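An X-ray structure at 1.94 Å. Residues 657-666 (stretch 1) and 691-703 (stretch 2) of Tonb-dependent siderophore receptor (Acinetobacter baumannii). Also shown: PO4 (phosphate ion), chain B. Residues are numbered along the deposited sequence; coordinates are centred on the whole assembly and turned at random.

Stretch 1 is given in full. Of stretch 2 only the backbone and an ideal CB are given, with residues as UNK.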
# COMPACT_ATOMS: atom_id res chain seq x y z
N THR A 657 22.99 -1.28 -9.15
CA THR A 657 24.05 -2.18 -8.67
C THR A 657 23.62 -3.07 -7.50
O THR A 657 24.35 -3.97 -7.09
CB THR A 657 25.26 -1.37 -8.17
OG1 THR A 657 24.88 -0.51 -7.09
CG2 THR A 657 25.83 -0.51 -9.28
N LYS A 658 22.43 -2.80 -6.97
CA LYS A 658 21.84 -3.53 -5.83
C LYS A 658 20.47 -4.01 -6.23
O LYS A 658 19.62 -3.23 -6.70
CB LYS A 658 21.77 -2.60 -4.63
CG LYS A 658 23.14 -2.03 -4.28
CD LYS A 658 23.15 -1.00 -3.16
CE LYS A 658 24.49 -0.29 -3.10
NZ LYS A 658 24.54 0.77 -2.07
N TRP A 659 20.24 -5.31 -6.10
CA TRP A 659 19.03 -5.90 -6.60
C TRP A 659 18.66 -7.22 -5.93
O TRP A 659 19.46 -7.80 -5.17
CB TRP A 659 19.13 -6.10 -8.11
CG TRP A 659 19.92 -7.26 -8.56
CD1 TRP A 659 19.47 -8.54 -8.81
CD2 TRP A 659 21.29 -7.25 -8.85
NE1 TRP A 659 20.50 -9.32 -9.22
CE2 TRP A 659 21.64 -8.56 -9.26
CE3 TRP A 659 22.28 -6.27 -8.83
CZ2 TRP A 659 22.93 -8.91 -9.64
CZ3 TRP A 659 23.57 -6.62 -9.20
CH2 TRP A 659 23.88 -7.93 -9.60
N VAL A 660 17.43 -7.66 -6.17
CA VAL A 660 17.00 -8.97 -5.74
C VAL A 660 16.57 -9.72 -6.99
O VAL A 660 16.03 -9.10 -7.93
CB VAL A 660 15.87 -8.91 -4.69
CG1 VAL A 660 16.37 -8.21 -3.43
CG2 VAL A 660 14.63 -8.22 -5.25
N PRO A 661 16.80 -11.04 -7.01
CA PRO A 661 16.56 -11.79 -8.25
C PRO A 661 15.11 -12.10 -8.52
O PRO A 661 14.25 -11.98 -7.62
CB PRO A 661 17.35 -13.10 -8.04
CG PRO A 661 17.55 -13.21 -6.58
CD PRO A 661 17.59 -11.81 -6.03
N SER A 662 14.82 -12.52 -9.74
CA SER A 662 13.51 -13.03 -10.10
C SER A 662 13.12 -14.23 -9.27
O SER A 662 13.97 -14.91 -8.70
CB SER A 662 13.49 -13.44 -11.57
OG SER A 662 14.38 -14.52 -11.77
N TYR A 663 11.83 -14.50 -9.21
CA TYR A 663 11.32 -15.62 -8.45
C TYR A 663 9.92 -16.02 -8.92
O TYR A 663 9.18 -15.22 -9.52
CB TYR A 663 11.23 -15.29 -6.94
CG TYR A 663 10.27 -14.16 -6.62
CD1 TYR A 663 8.93 -14.39 -6.44
CD2 TYR A 663 10.71 -12.85 -6.56
CE1 TYR A 663 8.04 -13.36 -6.17
CE2 TYR A 663 9.83 -11.81 -6.29
CZ TYR A 663 8.50 -12.06 -6.11
OH TYR A 663 7.62 -11.00 -5.83
N VAL A 664 9.56 -17.25 -8.59
CA VAL A 664 8.19 -17.73 -8.64
C VAL A 664 7.85 -18.38 -7.31
O VAL A 664 8.62 -19.16 -6.76
CB VAL A 664 8.00 -18.79 -9.74
CG1 VAL A 664 6.54 -19.18 -9.84
CG2 VAL A 664 8.49 -18.25 -11.06
N ARG A 665 6.68 -18.06 -6.79
CA ARG A 665 6.22 -18.52 -5.49
C ARG A 665 4.87 -19.16 -5.72
O ARG A 665 4.02 -18.56 -6.39
CB ARG A 665 6.08 -17.35 -4.52
CG ARG A 665 5.27 -17.64 -3.26
CD ARG A 665 4.22 -16.57 -3.02
NE ARG A 665 3.24 -16.94 -1.99
CZ ARG A 665 3.31 -16.59 -0.72
NH1 ARG A 665 4.29 -15.81 -0.29
NH2 ARG A 665 2.36 -16.97 0.12
N TYR A 666 4.67 -20.36 -5.17
CA TYR A 666 3.41 -21.10 -5.32
C TYR A 666 2.60 -21.16 -4.04
O TYR A 666 3.13 -21.15 -2.93
CB TYR A 666 3.72 -22.53 -5.77
CG TYR A 666 4.51 -22.58 -7.04
CD1 TYR A 666 3.90 -22.38 -8.26
CD2 TYR A 666 5.87 -22.79 -7.02
CE1 TYR A 666 4.63 -22.41 -9.44
CE2 TYR A 666 6.61 -22.81 -8.18
CZ TYR A 666 5.97 -22.63 -9.38
OH TYR A 666 6.71 -22.64 -10.54
N UNK A 691 13.19 -19.20 -1.18
CA UNK A 691 13.84 -18.01 -0.63
C UNK A 691 13.86 -16.91 -1.68
O UNK A 691 14.55 -16.99 -2.72
CB UNK A 691 15.26 -18.33 -0.16
N UNK A 692 13.09 -15.88 -1.41
CA UNK A 692 13.05 -14.72 -2.28
C UNK A 692 12.84 -13.45 -1.46
O UNK A 692 12.67 -13.51 -0.22
CB UNK A 692 11.95 -14.87 -3.33
N UNK A 693 12.90 -12.31 -2.15
CA UNK A 693 12.89 -11.00 -1.54
C UNK A 693 11.78 -10.12 -2.12
O UNK A 693 11.70 -9.93 -3.33
CB UNK A 693 14.25 -10.33 -1.72
N UNK A 694 10.96 -9.57 -1.22
CA UNK A 694 9.82 -8.73 -1.57
C UNK A 694 10.11 -7.23 -1.52
O UNK A 694 9.32 -6.44 -2.02
CB UNK A 694 8.65 -9.05 -0.63
N UNK A 695 11.21 -6.82 -0.91
CA UNK A 695 11.56 -5.39 -0.89
C UNK A 695 13.04 -5.28 -1.09
O UNK A 695 13.82 -6.03 -0.48
CB UNK A 695 11.14 -4.71 0.41
N UNK A 696 13.43 -4.31 -1.89
CA UNK A 696 14.81 -3.97 -2.09
C UNK A 696 14.98 -2.51 -1.71
O UNK A 696 14.39 -1.64 -2.36
CB UNK A 696 15.25 -4.24 -3.53
N UNK A 697 15.72 -2.23 -0.63
CA UNK A 697 15.99 -0.84 -0.28
C UNK A 697 17.08 -0.25 -1.18
O UNK A 697 17.90 -0.99 -1.74
CB UNK A 697 16.40 -0.73 1.19
N UNK A 698 17.09 1.07 -1.30
CA UNK A 698 18.06 1.79 -2.17
C UNK A 698 19.50 1.52 -1.77
O UNK A 698 20.42 1.58 -2.59
CB UNK A 698 17.80 3.30 -2.12
N UNK A 699 19.71 1.23 -0.49
CA UNK A 699 21.01 0.81 -0.01
C UNK A 699 20.86 -0.22 1.12
O UNK A 699 19.77 -0.46 1.63
CB UNK A 699 21.81 2.02 0.47
N UNK A 700 21.96 -0.86 1.46
CA UNK A 700 22.08 -1.65 2.68
C UNK A 700 21.48 -3.06 2.70
O UNK A 700 22.18 -4.02 3.06
CB UNK A 700 21.43 -0.85 3.82
N UNK A 701 20.20 -3.20 2.37
CA UNK A 701 19.52 -4.47 2.59
C UNK A 701 18.29 -4.67 1.75
O UNK A 701 17.74 -3.73 1.14
CB UNK A 701 19.13 -4.60 4.07
N UNK A 702 17.87 -5.93 1.70
CA UNK A 702 16.60 -6.33 1.13
C UNK A 702 15.82 -7.16 2.13
O UNK A 702 16.38 -7.78 3.03
CB UNK A 702 16.81 -7.11 -0.17
N UNK A 703 14.50 -7.21 1.96
CA UNK A 703 13.64 -7.90 2.90
C UNK A 703 13.31 -9.26 2.32
O UNK A 703 12.79 -9.37 1.21
CB UNK A 703 12.37 -7.10 3.19
P PO4 B . 22.49 5.37 6.28
O1 PO4 B . 23.90 4.85 6.46
O2 PO4 B . 21.55 4.34 6.86
O3 PO4 B . 22.17 5.58 4.80
O4 PO4 B . 22.33 6.69 7.02

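Position 691 points its CA-to-CB bond away from stretch 1, with nothing of that stretch within 5.5 Å of the ideal CB. Many side chains would suit. The deposited residue is Arg-691, extended, whose NH2 is hydrogen-bonded elsewhere in the structure.

Position 692 points toward stretch 1. Its ideal CB lies 3.7 Å from Tyr-663 CB, beside that ring, and Arg-665 offers donors farther along. A flat side chain could lie on the ring; one with an acceptor at its tip could also meet the arginine. The residue is Tyr-692, chi1 p. Its ring forms an offset stack with that of Tyr-663, centroids 4.2 Å apart and planes at 28°. Its OH accepts a hydrogen bond from Arg-665 NH1 at 2.9 Å, at the edge of the guanidinium.

Position 693 points sideways, and its ideal CB is a tight 3.4 Å from Val-660 CG1. An apolar side chain able to turn past the valine is favoured. It is Phe-693, chi1 m. Its CB packs 3.5 Å from Val-660 CG1. Water 3 links the backbones, donating to Pro-661 O (2.8 Å) and accepting from Phe-693 N (3.0 Å).

Positions 694 and 695 point away, so stretch 1 sets little limit on either. The chain turns a corner at 694. They are Thr-694 and Lys-695.

Position 696 points toward stretch 1, its ideal CB 4.1 Å from Val-660 CG1. A small apolar side chain suits. It is Ala-696, with CB 4.2 Å from Val-660 CG1.

Positions 697 and 698 point away, and several types would do. They are Tyr-697 and Ala-698. The carbonyl of 698 still matters: water 2 donates to Ala-698 O (2.6 Å) and accepts from Lys-658 NZ (2.7 Å).

Position 699 points away overall, yet its ideal CB is 3.9 Å from Lys-658 NZ. A short acceptor, neutral or acidic, would suit. It is Ser-699, whose OG accepts a hydrogen bond from Lys-658 NZ at 3.0 Å.

Position 700 points away. Its phi of 79° and psi of -54° are unusual for a residue with a side chain, so glycine might be guessed. It is His-700, whose NE2 donates to PO4 O3 at 2.9 Å. Water 1 accepts from His-700 N (3.0 Å) and from Lys-658 NZ (2.9 Å).

Position 701 is out of reach; it is Tyr-701.

Position 702 points toward stretch 1, its ideal CB a tight 3.5 Å from Val-660 CG1. Something small is expected. Ala-702 CB packs 3.5 Å from Val-660 CG1.

Position 703 points away; it is Thr-703.

Stretch 2 (691-703) RYFTKAYASHYAT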
# COMPACT_ATOMS: atom_id res chain seq x y z
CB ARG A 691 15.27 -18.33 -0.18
CG ARG A 691 16.03 -17.16 0.46
CD ARG A 691 17.47 -17.57 0.75
NE ARG A 691 18.29 -16.56 1.46
CZ ARG A 691 19.24 -15.83 0.90
NH1 ARG A 691 19.48 -15.91 -0.39
NH2 ARG A 691 19.93 -14.97 1.63
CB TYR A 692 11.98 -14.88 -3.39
CG TYR A 692 10.53 -14.82 -2.94
CD1 TYR A 692 9.93 -15.90 -2.31
CD2 TYR A 692 9.77 -13.67 -3.15
CE1 TYR A 692 8.62 -15.84 -1.89
CE2 TYR A 692 8.46 -13.59 -2.73
CZ TYR A 692 7.87 -14.69 -2.13
OH TYR A 692 6.57 -14.61 -1.72
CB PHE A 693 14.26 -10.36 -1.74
CG PHE A 693 15.36 -11.13 -1.07
CD1 PHE A 693 15.97 -12.17 -1.72
CD2 PHE A 693 15.71 -10.87 0.25
CE1 PHE A 693 16.93 -12.92 -1.09
CE2 PHE A 693 16.69 -11.62 0.88
CZ PHE A 693 17.27 -12.66 0.23
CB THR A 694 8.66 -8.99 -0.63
OG1 THR A 694 9.15 -8.95 0.71
CG2 THR A 694 8.07 -10.34 -0.92
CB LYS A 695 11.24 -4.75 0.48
CG LYS A 695 9.84 -5.05 1.01
CD LYS A 695 9.64 -4.60 2.44
CE LYS A 695 8.29 -5.10 2.97
NZ LYS A 695 8.05 -4.60 4.35
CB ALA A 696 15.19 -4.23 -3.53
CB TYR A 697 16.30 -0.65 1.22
CG TYR A 697 16.18 0.80 1.58
CD1 TYR A 697 14.95 1.45 1.48
CD2 TYR A 697 17.31 1.56 1.91
CE1 TYR A 697 14.84 2.81 1.74
CE2 TYR A 697 17.20 2.91 2.18
CZ TYR A 697 15.97 3.53 2.09
OH TYR A 697 15.83 4.86 2.34
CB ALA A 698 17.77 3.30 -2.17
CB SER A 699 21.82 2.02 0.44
OG SER A 699 23.19 1.66 0.50
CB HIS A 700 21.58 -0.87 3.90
CG HIS A 700 22.06 0.54 3.96
ND1 HIS A 700 23.40 0.88 3.87
CD2 HIS A 700 21.39 1.71 4.13
CE1 HIS A 700 23.52 2.19 3.97
NE2 HIS A 700 22.32 2.72 4.13
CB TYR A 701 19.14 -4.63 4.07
CG TYR A 701 17.89 -3.87 4.45
CD1 TYR A 701 17.94 -2.52 4.78
CD2 TYR A 701 16.66 -4.50 4.46
CE1 TYR A 701 16.78 -1.80 5.07
CE2 TYR A 701 15.51 -3.82 4.80
CZ TYR A 701 15.56 -2.47 5.11
OH TYR A 701 14.38 -1.82 5.44
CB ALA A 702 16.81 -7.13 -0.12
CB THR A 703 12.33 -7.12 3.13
OG1 THR A 703 12.64 -5.83 3.67
CG2 THR A 703 11.39 -7.84 4.08
O HOH W 1 24.73 -0.99 0.28
O HOH W 2 22.82 2.66 -2.90
O HOH W 3 14.20 -12.64 -4.85
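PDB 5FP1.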